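Local coordinates for piwi domain-containing protein (Vanderwaltozyma polyspora, PDB 5THE) that probably binds RNA as a budding-yeast Argonaute, of which this chain is the C-terminal lobe with its RNase H-like Piwi domain, at residues M303-G307 / P308-I312; A403-E406 / K407-V411; T528-K531 / N532-L535. All coordinates share one frame; numbering follows the deposited sequence.

Contact 1. Residues M303-G307 / P308-I312; sequences MLQDG and PGEEI
Gln305 of strand 300-305 reaches into the turn that follows and holds the returning backbone with its amide. The bond to CB heads toward 308-312. CG lies beside the backbone N (chi1 -68°), and a bend at chi2 brings Gln305 CD to 3.7 Å from Ile312 O. At the tip, Gln305 NE2 donates to Glu310 O at 3.0 Å and to Ile312 O at 2.8 Å. The first acceptor lies almost in the amide plane; the second is tilted from it by 16°. In both cases the donor stands above the carbonyl plane. Gln305 NE2 also lies 3.4 Å from Glu310 CG. The other tip atom, OE1, takes a weak bond from a water. That water also accepts from Asp306 N and donates to Glu310 OE2 at 2.7 Å. One amide thus spans two carbonyls beyond the type II turn from Gly307 to Glu310, and probably helps to hold the chain there. Asp306 and Glu310 bring like charges near each other, but each has a partner elsewhere: Lys531 for Asp306, Thr314 for Glu310. The strand pairs with strand 282-289 of the Piwi domain, Gln305 bonding to Ser283 through the backbone. Beyond the turn, Ile312 packs on helix 351-373.

Contact 2. Residues A403-E406 / K407-V411; sequences AKNE and KGEEV
Asn405 folds its side chain back over the turn of the beta hairpin of strands 402-404 and 410-415. CG sits between the backbone N and the carbonyl carbon (chi1 71°), which puts OD1 within the tight turn. Asn405 OD1 accepts from Lys407 N at 2.8 Å, an Asx turn, and from Glu409 N at 2.9 Å, from opposite faces of the amide plane. Asn405 ND2 gives a straight bond to the anti lone pair of Glu409 OE2, also 2.9 Å, with amide and carboxylate nearly coplanar. Asp48 also accepts from ND2. Gly408 N on Asn405 O closes a type I turn, and Asn405 N bonds to Glu409 O. With Gly408 at positive phi, this is a 3:5 hairpin with a G1 bulge. Ala403 and Val411 form a hydrogen-bonded pair.

The solvent side is looser. On one face Lys404 NZ and Glu410 OE2 meet in a long salt bridge at 3.6 Å; on the other, Lys407 NZ and Glu409 OE1 make one at 3.5 Å. With an alanine at Asn405, Lys407 N and Glu409 N would probably lose their shared acceptor, and Glu409 and Asp48 their amide donor. Directed amide bonds set the turn; the long salt bridges probably add weaker attraction.

Contact 3. Residues T528-K531 / N532-L535; sequences TVSK and NVLL
Ser530 O is gripped by two backbone N-H groups at the start of the short helix 531-534. Leu534 N meets Ser530 O nearly along the C=O axis at 3.0 Å, with an N-H...O angle of 167°. Val533 N approaches Ser530 O from above the carbonyl plane at 3.2 Å, and its bond is more bent. The same Val533 N also donates to Ser530 OG at 3.3 Å. This is an N-cap: the serine hydroxyl accepts from a backbone N-H of the first turn. With chi1 at 83°, Ser530 OG stands between the backbone N and the carbonyl carbon, within bonding distance of Val533 N. One turn on, Leu535 N bonds to Lys531 O at 2.8 Å, where the chain leaves helical angles.

Val529, just before the N-cap, and Leu534, fourth in the helix, touch as a hydrophobic staple: Val529 CB lies 3.9 Å from Leu534 CG. Val529 CG1 meets Val533 CG1 at 3.5 Å, closer than usual for two carbons, and the two side chains cross at about a right angle. Leu534 itself is buried, with Phe506 and Met514 of helix 490-515 and Leu304 of strand 300-305 around it. Leu535 packs on Phe505 and Tyr302.

Lys531 points away from the turn. Its chain is extended beyond CG, and NZ makes a salt bridge to Asp306 and a hydrogen bond to Leu304 O. The contact combines backbone capping, apolar packing and one charged tie. Ser530 satisfies N-H groups of the helix start, Val529 packs on Leu534 and Val533 beside the cap, and Lys531 ties the helix to the strand.

In the fold
Contacts 1 and 3 are neighbours, on different elements, with their centres about 13 Å apart. Lys531 bridges them: its NZ meets Asp306 OD1 at 2.7 Å, while Leu304 and Leu534 pack beside it. The strand of contact 1 is thereby tied to the short helix of contact 3. Contact 2 stands apart, its centre about 49 Å from that of contact 1, on a separate hairpin. Contact 1 is a surface turn held by polar bonds and water. Contact 2 is partly buried, with its amide network inside and salt bridges among its exposed side chains. Contact 3, also partly buried, adds an apolar face against helix 490-515.

Contact 1. Residues M303-G307 / P308-I312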
# COMPACT_ATOMS: atom_id res chain seq x y z
N MET A 303 4.63 13.95 5.70
CA MET A 303 5.07 15.15 6.40
C MET A 303 5.00 14.90 7.89
O MET A 303 4.27 14.02 8.37
CB MET A 303 4.23 16.37 6.03
CG MET A 303 2.77 16.22 6.41
SD MET A 303 1.84 17.65 5.86
CE MET A 303 0.22 17.19 6.39
N LEU A 304 5.79 15.66 8.63
CA LEU A 304 5.75 15.63 10.08
C LEU A 304 4.56 16.45 10.55
O LEU A 304 4.36 17.56 10.08
CB LEU A 304 7.05 16.19 10.66
CG LEU A 304 7.29 15.90 12.13
CD1 LEU A 304 7.46 14.40 12.35
CD2 LEU A 304 8.51 16.66 12.63
N GLN A 305 3.77 15.89 11.47
CA GLN A 305 2.66 16.64 12.03
C GLN A 305 3.17 17.74 12.96
O GLN A 305 4.36 17.83 13.27
CB GLN A 305 1.72 15.71 12.80
CG GLN A 305 0.96 14.73 11.93
CD GLN A 305 -0.38 15.27 11.49
OE1 GLN A 305 -0.47 16.04 10.53
NE2 GLN A 305 -1.43 14.89 12.21
N ASP A 306 2.23 18.55 13.46
CA ASP A 306 2.56 19.72 14.26
C ASP A 306 2.88 19.40 15.71
O ASP A 306 3.57 20.18 16.36
CB ASP A 306 1.41 20.73 14.21
CG ASP A 306 1.32 21.44 12.88
OD1 ASP A 306 2.37 21.60 12.23
OD2 ASP A 306 0.21 21.86 12.49
N GLY A 307 2.39 18.27 16.24
CA GLY A 307 2.61 17.93 17.62
C GLY A 307 2.51 16.43 17.86
O GLY A 307 2.18 15.66 16.95
N PRO A 308 2.80 16.00 19.09
CA PRO A 308 2.75 14.57 19.40
C PRO A 308 1.33 14.07 19.57
O PRO A 308 0.44 14.78 20.03
CB PRO A 308 3.52 14.49 20.73
CG PRO A 308 3.26 15.81 21.37
CD PRO A 308 3.19 16.82 20.25
N GLY A 309 1.14 12.80 19.19
CA GLY A 309 -0.19 12.20 19.26
C GLY A 309 -1.25 12.97 18.50
O GLY A 309 -2.43 12.94 18.88
N GLU A 310 -0.87 13.68 17.44
CA GLU A 310 -1.83 14.48 16.69
C GLU A 310 -2.46 13.60 15.61
O GLU A 310 -1.79 13.21 14.65
CB GLU A 310 -1.18 15.72 16.09
CG GLU A 310 -2.13 16.46 15.16
CD GLU A 310 -1.76 17.91 15.00
OE1 GLU A 310 -0.91 18.40 15.77
OE2 GLU A 310 -2.32 18.57 14.09
N GLU A 311 -3.75 13.32 15.76
CA GLU A 311 -4.45 12.41 14.86
C GLU A 311 -4.97 13.08 13.59
O GLU A 311 -5.04 12.43 12.55
CB GLU A 311 -5.63 11.75 15.58
CG GLU A 311 -5.27 11.04 16.87
CD GLU A 311 -6.38 10.13 17.35
OE1 GLU A 311 -6.46 8.97 16.87
OE2 GLU A 311 -7.19 10.57 18.20
N ILE A 312 -5.33 14.36 13.65
CA ILE A 312 -5.90 15.05 12.49
C ILE A 312 -4.76 15.60 11.64
O ILE A 312 -3.85 16.27 12.15
CB ILE A 312 -6.86 16.17 12.93
CG1 ILE A 312 -8.01 15.60 13.76
CG2 ILE A 312 -7.41 16.90 11.73
CD1 ILE A 312 -8.75 14.48 13.07
O HOH W 1 -0.65 18.90 12.03

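Contact 2. Residues A403-E406 / K407-V411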
# COMPACT_ATOMS: atom_id res chain seq x y z
N ALA A 403 -24.60 -21.59 0.55
CA ALA A 403 -25.87 -20.88 0.47
C ALA A 403 -26.17 -20.67 -1.00
O ALA A 403 -25.30 -20.87 -1.86
CB ALA A 403 -25.82 -19.55 1.23
N LYS A 404 -27.40 -20.26 -1.30
CA LYS A 404 -27.77 -19.98 -2.69
C LYS A 404 -27.28 -18.60 -3.09
O LYS A 404 -27.57 -17.61 -2.41
CB LYS A 404 -29.28 -20.08 -2.90
CG LYS A 404 -29.77 -21.52 -2.83
CD LYS A 404 -31.22 -21.66 -3.28
CE LYS A 404 -31.57 -23.13 -3.45
NZ LYS A 404 -30.62 -23.81 -4.39
N ASN A 405 -26.53 -18.55 -4.20
CA ASN A 405 -26.03 -17.30 -4.74
C ASN A 405 -27.08 -16.66 -5.66
O ASN A 405 -28.21 -17.13 -5.78
CB ASN A 405 -24.68 -17.53 -5.44
CG ASN A 405 -24.78 -18.30 -6.74
OD1 ASN A 405 -25.87 -18.63 -7.22
ND2 ASN A 405 -23.62 -18.57 -7.34
N GLU A 406 -26.70 -15.57 -6.33
CA GLU A 406 -27.62 -14.86 -7.20
C GLU A 406 -27.90 -15.58 -8.51
O GLU A 406 -28.76 -15.13 -9.26
CB GLU A 406 -27.09 -13.45 -7.47
CG GLU A 406 -27.15 -12.55 -6.23
CD GLU A 406 -26.07 -11.47 -6.23
OE1 GLU A 406 -26.44 -10.27 -6.22
OE2 GLU A 406 -24.86 -11.80 -6.26
N LYS A 407 -27.20 -16.67 -8.80
CA LYS A 407 -27.59 -17.53 -9.91
C LYS A 407 -28.51 -18.66 -9.47
O LYS A 407 -28.93 -19.45 -10.32
CB LYS A 407 -26.35 -18.11 -10.59
CG LYS A 407 -25.28 -17.10 -10.92
CD LYS A 407 -24.57 -17.48 -12.19
CE LYS A 407 -23.43 -18.40 -11.94
NZ LYS A 407 -23.03 -19.05 -13.22
N GLY A 408 -28.82 -18.77 -8.18
CA GLY A 408 -29.59 -19.90 -7.68
C GLY A 408 -28.79 -21.17 -7.45
O GLY A 408 -29.39 -22.23 -7.30
N GLU A 409 -27.46 -21.09 -7.44
CA GLU A 409 -26.61 -22.24 -7.17
C GLU A 409 -26.27 -22.31 -5.69
O GLU A 409 -26.11 -21.27 -5.03
CB GLU A 409 -25.31 -22.15 -7.97
CG GLU A 409 -25.51 -21.90 -9.46
CD GLU A 409 -24.26 -21.37 -10.15
OE1 GLU A 409 -23.99 -21.79 -11.30
OE2 GLU A 409 -23.55 -20.53 -9.54
N GLU A 410 -26.13 -23.53 -5.18
CA GLU A 410 -25.63 -23.77 -3.83
C GLU A 410 -24.11 -23.76 -3.85
O GLU A 410 -23.47 -24.56 -4.54
CB GLU A 410 -26.15 -25.10 -3.28
CG GLU A 410 -27.65 -25.11 -2.98
CD GLU A 410 -27.99 -24.56 -1.60
OE1 GLU A 410 -27.09 -24.08 -0.88
OE2 GLU A 410 -29.18 -24.62 -1.22
N VAL A 411 -23.52 -22.86 -3.07
CA VAL A 411 -22.20 -22.34 -3.37
C VAL A 411 -21.48 -22.04 -2.06
O VAL A 411 -22.12 -21.68 -1.06
CB VAL A 411 -22.45 -21.13 -4.29
CG1 VAL A 411 -21.75 -19.91 -3.86
CG2 VAL A 411 -22.26 -21.52 -5.77

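Contact 3. Residues T528-K531 / N532-L535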
# COMPACT_ATOMS: atom_id res chain seq x y z
N THR A 528 12.81 24.18 19.16
CA THR A 528 12.92 22.80 18.70
C THR A 528 13.56 22.77 17.31
O THR A 528 13.94 23.80 16.75
CB THR A 528 11.53 22.10 18.66
OG1 THR A 528 10.73 22.56 19.76
CG2 THR A 528 11.66 20.57 18.78
N VAL A 529 13.69 21.57 16.77
CA VAL A 529 14.23 21.32 15.44
C VAL A 529 13.10 21.44 14.42
O VAL A 529 11.97 20.97 14.66
CB VAL A 529 14.88 19.94 15.40
CG1 VAL A 529 15.58 19.73 14.09
CG2 VAL A 529 15.84 19.77 16.57
N SER A 530 13.39 22.05 13.27
CA SER A 530 12.38 22.22 12.24
C SER A 530 11.90 20.86 11.72
O SER A 530 12.59 19.84 11.83
CB SER A 530 12.93 23.05 11.09
OG SER A 530 13.66 22.25 10.19
N LYS A 531 10.69 20.86 11.15
CA LYS A 531 10.12 19.64 10.57
C LYS A 531 11.04 19.05 9.51
O LYS A 531 11.31 17.85 9.51
CB LYS A 531 8.76 19.93 9.94
CG LYS A 531 7.64 20.20 10.92
CD LYS A 531 6.34 20.41 10.14
CE LYS A 531 5.16 20.63 11.07
NZ LYS A 531 3.87 20.37 10.35
N ASN A 532 11.54 19.90 8.61
CA ASN A 532 12.35 19.40 7.50
C ASN A 532 13.69 18.87 7.93
O ASN A 532 14.35 18.20 7.14
CB ASN A 532 12.56 20.50 6.45
CG ASN A 532 11.29 20.81 5.69
OD1 ASN A 532 10.91 20.07 4.78
ND2 ASN A 532 10.62 21.89 6.07
N VAL A 533 14.15 19.20 9.14
CA VAL A 533 15.36 18.58 9.65
C VAL A 533 15.05 17.28 10.37
O VAL A 533 15.79 16.30 10.24
CB VAL A 533 16.12 19.57 10.56
CG1 VAL A 533 17.32 18.88 11.22
CG2 VAL A 533 16.59 20.79 9.75
N LEU A 534 13.96 17.24 11.13
CA LEU A 534 13.58 15.98 11.77
C LEU A 534 13.18 14.94 10.74
O LEU A 534 13.48 13.75 10.88
CB LEU A 534 12.44 16.19 12.77
CG LEU A 534 12.78 16.95 14.06
CD1 LEU A 534 11.50 17.31 14.81
CD2 LEU A 534 13.75 16.12 14.94
N LEU A 535 12.49 15.37 9.69
CA LEU A 535 11.95 14.45 8.69
C LEU A 535 12.16 15.09 7.33
O LEU A 535 11.24 15.68 6.76
CB LEU A 535 10.48 14.14 8.96
CG LEU A 535 9.81 13.07 8.09
CD1 LEU A 535 10.73 11.87 7.92
CD2 LEU A 535 8.51 12.66 8.73